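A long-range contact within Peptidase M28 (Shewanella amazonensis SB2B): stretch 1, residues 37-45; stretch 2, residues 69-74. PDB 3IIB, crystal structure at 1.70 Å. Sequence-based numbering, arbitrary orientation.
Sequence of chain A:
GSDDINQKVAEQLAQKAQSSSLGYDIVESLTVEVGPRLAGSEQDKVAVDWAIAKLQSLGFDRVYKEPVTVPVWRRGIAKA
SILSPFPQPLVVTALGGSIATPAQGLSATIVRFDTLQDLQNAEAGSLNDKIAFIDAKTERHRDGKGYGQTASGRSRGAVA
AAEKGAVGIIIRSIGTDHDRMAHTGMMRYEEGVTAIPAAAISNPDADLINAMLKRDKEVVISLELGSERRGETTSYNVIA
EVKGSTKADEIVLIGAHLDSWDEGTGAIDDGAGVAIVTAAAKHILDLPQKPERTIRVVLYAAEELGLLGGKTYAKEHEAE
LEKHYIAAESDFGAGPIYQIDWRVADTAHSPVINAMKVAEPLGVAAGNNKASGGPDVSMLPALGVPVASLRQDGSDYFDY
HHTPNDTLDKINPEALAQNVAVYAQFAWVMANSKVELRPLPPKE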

ATOM      1  N   ARG A  37       5.078  -8.310  16.896  1.00  7.71           N
ATOM      2  CA  ARG A  37       5.130  -8.995  18.206  1.00  5.90           C
ATOM      3  C   ARG A  37       3.727  -9.020  18.846  1.00  5.91           C
ATOM      4  O   ARG A  37       3.404  -8.312  19.816  1.00  3.58           O
ATOM      5  CB  ARG A  37       6.183  -8.320  19.113  1.00  5.47           C
ATOM      6  CG  ARG A  37       6.067  -6.840  19.122  1.00  9.01           C
ATOM      7  CD  ARG A  37       7.337  -6.077  18.933  1.00  5.67           C
ATOM      8  NE  ARG A  37       6.982  -4.667  18.873  1.00  6.09           N
ATOM      9  CZ  ARG A  37       6.981  -3.913  17.782  1.00  5.90           C
ATOM     10  NH1 ARG A  37       7.408  -4.384  16.616  1.00  2.17           N
ATOM     11  NH2 ARG A  37       6.539  -2.667  17.873  1.00  8.56           N
ATOM     12  N   LEU A  38       2.871  -9.880  18.265  1.00  5.92           N
ATOM     13  CA  LEU A  38       1.531 -10.079  18.822  1.00  4.64           C
ATOM     14  C   LEU A  38       1.648 -10.719  20.185  1.00  3.87           C
ATOM     15  O   LEU A  38       2.392 -11.709  20.359  1.00  5.51           O
ATOM     16  CB  LEU A  38       0.772 -11.026  17.901  1.00  5.73           C
ATOM     17  CG  LEU A  38      -0.642 -11.412  18.316  1.00  6.91           C
ATOM     18  CD1 LEU A  38      -1.539 -10.176  18.428  1.00  8.91           C
ATOM     19  CD2 LEU A  38      -1.140 -12.416  17.271  1.00  9.30           C
ATOM     20  N   ALA A  39       0.909 -10.179  21.150  1.00  4.21           N
ATOM     21  CA  ALA A  39       0.913 -10.756  22.487  1.00  4.72           C
ATOM     22  C   ALA A  39       0.535 -12.224  22.393  1.00  6.30           C
ATOM     23  O   ALA A  39      -0.384 -12.592  21.635  1.00  6.31           O
ATOM     24  CB  ALA A  39      -0.085 -10.004  23.413  1.00  6.53           C
ATOM     25  N   GLY A  40       1.236 -13.052  23.150  1.00  4.58           N
ATOM     26  CA  GLY A  40       0.918 -14.476  23.208  1.00  9.23           C
ATOM     27  C   GLY A  40       1.586 -15.304  22.121  1.00 10.70           C
ATOM     28  O   GLY A  40       1.636 -16.543  22.213  1.00 12.79           O
ATOM     29  N   SER A  41       2.125 -14.649  21.100  1.00  7.64           N
ATOM     30  CA  SER A  41       2.892 -15.353  20.035  1.00  8.88           C
ATOM     31  C   SER A  41       4.332 -15.653  20.491  1.00  8.71           C
ATOM     32  O   SER A  41       4.806 -15.119  21.510  1.00  8.39           O
ATOM     33  CB  SER A  41       2.943 -14.497  18.755  1.00  9.63           C
ATOM     34  OG  SER A  41       3.795 -13.368  18.904  1.00  6.40           O
ATOM     35  N   GLU A  42       5.062 -16.402  19.664  1.00  9.27           N
ATOM     36  CA  GLU A  42       6.466 -16.663  19.929  1.00 10.66           C
ATOM     37  C   GLU A  42       7.263 -15.344  19.976  1.00  8.27           C
ATOM     38  O   GLU A  42       8.239 -15.261  20.706  1.00  9.24           O
ATOM     39  CB  GLU A  42       7.023 -17.632  18.884  1.00 11.44           C
ATOM     40  CG  GLU A  42       8.539 -17.781  18.914  1.00 24.45           C
ATOM     41  N   GLN A  43       6.810 -14.315  19.239  1.00  4.71           N
ATOM     42  CA  GLN A  43       7.508 -13.045  19.160  1.00  3.99           C
ATOM     43  C   GLN A  43       7.359 -12.166  20.398  1.00  4.03           C
ATOM     44  O   GLN A  43       8.133 -11.215  20.616  1.00  5.28           O
ATOM     45  CB  GLN A  43       7.049 -12.258  17.934  1.00  5.23           C
ATOM     46  CG  GLN A  43       7.482 -12.842  16.591  1.00 12.65           C
ATOM     47  CD  GLN A  43       6.780 -14.137  16.269  1.00 22.95           C
ATOM     48  OE1 GLN A  43       5.557 -14.204  16.267  1.00 24.91           O
ATOM     49  NE2 GLN A  43       7.558 -15.188  16.013  1.00 29.89           N
ATOM     50  N   ASP A  44       6.348 -12.464  21.199  1.00  7.02           N
ATOM     51  CA  ASP A  44       6.106 -11.766  22.466  1.00  6.16           C
ATOM     52  C   ASP A  44       7.324 -11.883  23.381  1.00  4.99           C
ATOM     53  O   ASP A  44       7.903 -10.835  23.810  1.00  6.12           O
ATOM     54  CB  ASP A  44       4.791 -12.328  23.033  1.00  6.50           C
ATOM     55  CG  ASP A  44       4.419 -11.796  24.380  1.00  7.92           C
ATOM     56  OD1 ASP A  44       5.175 -11.044  25.021  1.00  5.20           O
ATOM     57  OD2 ASP A  44       3.296 -12.116  24.813  1.00  6.96           O
ATOM     58  N   LYS A  45       7.774 -13.122  23.655  1.00  5.50           N
ATOM     59  CA  LYS A  45       8.982 -13.279  24.442  1.00  7.32           C
ATOM     60  C   LYS A  45      10.205 -12.662  23.777  1.00  6.60           C
ATOM     61  O   LYS A  45      11.042 -12.079  24.466  1.00  5.08           O
ATOM     62  CB  LYS A  45       9.252 -14.754  24.758  1.00 11.40           C
ATOM     63  CG  LYS A  45      10.548 -14.997  25.495  1.00 14.78           C
ATOM     64  CD  LYS A  45      10.624 -16.474  25.918  1.00 17.50           C
ATOM     65  CE  LYS A  45      11.680 -16.725  27.012  1.00 29.13           C
ATOM     66  NZ  LYS A  45      12.953 -15.933  27.002  1.00 25.32           N
ATOM     67  N   THR A  69      -1.009 -11.611  32.319  1.00  4.44           N
ATOM     68  CA  THR A  69      -1.704 -12.740  31.682  1.00  4.56           C
ATOM     69  C   THR A  69      -2.243 -12.308  30.319  1.00  5.12           C
ATOM     70  O   THR A  69      -2.898 -11.247  30.195  1.00  5.88           O
ATOM     71  CB  THR A  69      -2.872 -13.240  32.556  1.00  6.72           C
ATOM     72  OG1 THR A  69      -2.372 -13.574  33.867  1.00  4.79           O
ATOM     73  CG2 THR A  69      -3.607 -14.471  31.899  1.00  6.74           C
ATOM     74  N   VAL A  70      -1.973 -13.095  29.294  1.00  3.49           N
ATOM     75  CA  VAL A  70      -2.434 -12.769  27.940  1.00  5.40           C
ATOM     76  C   VAL A  70      -3.057 -13.991  27.232  1.00  7.37           C
ATOM     77  O   VAL A  70      -2.570 -15.130  27.386  1.00  5.46           O
ATOM     78  CB  VAL A  70      -1.302 -12.234  27.037  1.00  3.88           C
ATOM     79  CG1 VAL A  70      -0.675 -10.941  27.651  1.00  5.46           C
ATOM     80  CG2 VAL A  70      -0.272 -13.322  26.760  1.00  5.02           C
ATOM     81  N   PRO A  71      -4.110 -13.751  26.436  1.00  6.12           N
ATOM     82  CA  PRO A  71      -4.672 -14.792  25.602  1.00  6.48           C
ATOM     83  C   PRO A  71      -3.788 -15.075  24.396  1.00  6.99           C
ATOM     84  O   PRO A  71      -2.907 -14.296  24.042  1.00  7.04           O
ATOM     85  CB  PRO A  71      -6.021 -14.225  25.159  1.00  9.39           C
ATOM     86  CG  PRO A  71      -5.827 -12.761  25.182  1.00 12.04           C
ATOM     87  CD  PRO A  71      -4.813 -12.461  26.251  1.00  9.03           C
ATOM     88  N   VAL A  72      -4.016 -16.244  23.820  1.00  3.86           N
ATOM     89  CA  VAL A  72      -3.244 -16.713  22.675  1.00  5.06           C
ATOM     90  C   VAL A  72      -4.166 -17.003  21.521  1.00  5.90           C
ATOM     91  O   VAL A  72      -5.006 -17.923  21.576  1.00  5.94           O
ATOM     92  CB  VAL A  72      -2.394 -17.948  23.023  1.00  6.78           C
ATOM     93  CG1 VAL A  72      -1.602 -18.387  21.820  1.00  5.73           C
ATOM     94  CG2 VAL A  72      -1.438 -17.640  24.165  1.00  5.27           C
ATOM     95  N   TRP A  73      -3.995 -16.211  20.467  1.00  8.23           N
ATOM     96  CA  TRP A  73      -4.720 -16.387  19.221  1.00  8.46           C
ATOM     97  C   TRP A  73      -3.703 -16.357  18.081  1.00  8.31           C
ATOM     98  O   TRP A  73      -2.847 -15.481  18.017  1.00  9.39           O
ATOM     99  CB  TRP A  73      -5.743 -15.260  19.043  1.00  7.85           C
ATOM    100  CG  TRP A  73      -6.523 -15.281  17.760  1.00 11.48           C
ATOM    101  CD1 TRP A  73      -7.679 -15.986  17.498  1.00  5.87           C
ATOM    102  CD2 TRP A  73      -6.254 -14.515  16.582  1.00  7.95           C
ATOM    103  NE1 TRP A  73      -8.111 -15.728  16.227  1.00  6.76           N
ATOM    104  CE2 TRP A  73      -7.259 -14.836  15.634  1.00  8.69           C
ATOM    105  CE3 TRP A  73      -5.251 -13.618  16.218  1.00 10.70           C
ATOM    106  CZ2 TRP A  73      -7.289 -14.273  14.335  1.00 10.07           C
ATOM    107  CZ3 TRP A  73      -5.298 -13.064  14.926  1.00  7.67           C
ATOM    108  CH2 TRP A  73      -6.318 -13.391  14.020  1.00  6.30           C
ATOM    109  N   ARG A  74      -3.837 -17.319  17.178  1.00  7.51           N
ATOM    110  CA  ARG A  74      -2.949 -17.485  16.017  1.00 10.62           C
ATOM    111  C   ARG A  74      -3.755 -17.325  14.735  1.00  9.83           C
ATOM    112  O   ARG A  74      -4.788 -17.968  14.559  1.00 11.33           O
ATOM    113  CB  ARG A  74      -2.256 -18.846  16.061  1.00 12.37           C
ATOM    114  CG  ARG A  74      -1.427 -19.079  17.351  1.00 17.67           C
TER
HETATM  115  O   HOH W   1      -3.263 -13.281  21.542  1.00 16.40           O
HETATM  116  O   HOH W   2      -0.983 -14.932  20.110  1.00 18.38           O

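A turn that leads into a helix lies against a β-strand, and the two are joined by van der Waals contact and by two bridging waters, with no direct hydrogen bond between them. Residues 69-74, part of a longer strand, pass the type II turn of Leu-38 to Ser-41, and the two backbones come nearest where the CA atoms of Gly-40 and Val-72 lie 4.8 Å apart. Together the stretches bury 248 Å².

Thr-69, at the start of the strand segment, is out of reach of the turn. Val-70 makes the first contact: its CA-to-CB bond points toward stretch 1, and its isopropyl group meets three residues there. Val-70 CG1 lies 4.4 Å from CB of Ala-39, a loose apolar pairing of two buried side chains; Val-70 CG2 lies 3.9 Å from CA of Gly-40 and 4.2 Å from OD2 of Asp-44. That carboxylate oxygen is not left unpaired beside the methyl, because Gly-40 N donates to Asp-44 OD2 at 2.8 Å in an almost straight bond (174°), tying the turn to the helix that follows.

The CA-to-CB bond of Pro-71 points away from stretch 1, and the residue meets it through its backbone. Pro-71 O is 3.9 Å from Gly-40 CA and 3.9 Å from Ala-39 O. Here glycine matters: an ideal CB on Gly-40 would sit 2.5 Å from Pro-71 O, a clash, and 3.3 Å from Val-72 CG2. Its backbone angles (87/-14) by themselves also call for glycine, since a CB would jam against the carbonyl oxygen of Ala-39. The two carbonyls of Ala-39 and Pro-71, both acceptors, cannot bond to each other, and water 1 mediates between them, lying 3.0 Å from Ala-39 O and 2.7 Å from Pro-71 O. The same water accepts from Trp-73 N at 3.2 Å.

The CA-to-CB bond of Val-72 points sideways; in the t rotamer the side chain brings Val-72 CG1 to 3.7 Å from Gly-40 O, so a methyl packs against the turn's backbone.

Trp-73 closes the contact through both backbone and side chain. Trp-73 O is 3.6 Å from Leu-38 CD2, and the same methyl lies 4.4 Å from Trp-73 CE3, at the edge of the indole and near its plane, so the leucine borders the ring without covering its face. Water 2 adds a second polar link, lying 2.9 Å from Ala-39 O and 2.9 Å from Trp-73 O. Ala-39 O is thus reached by both waters. Arg-74, modelled only as far as CG, ends the segment without a contact.

The turn holds its shape through its own bonds. Leu-38 O accepts from Ser-41 N at 3.0 Å and from Ser-41 OG at 2.6 Å; the same OG caps the helix by accepting from Gln-43 N at 3.2 Å, a weak bond (132°).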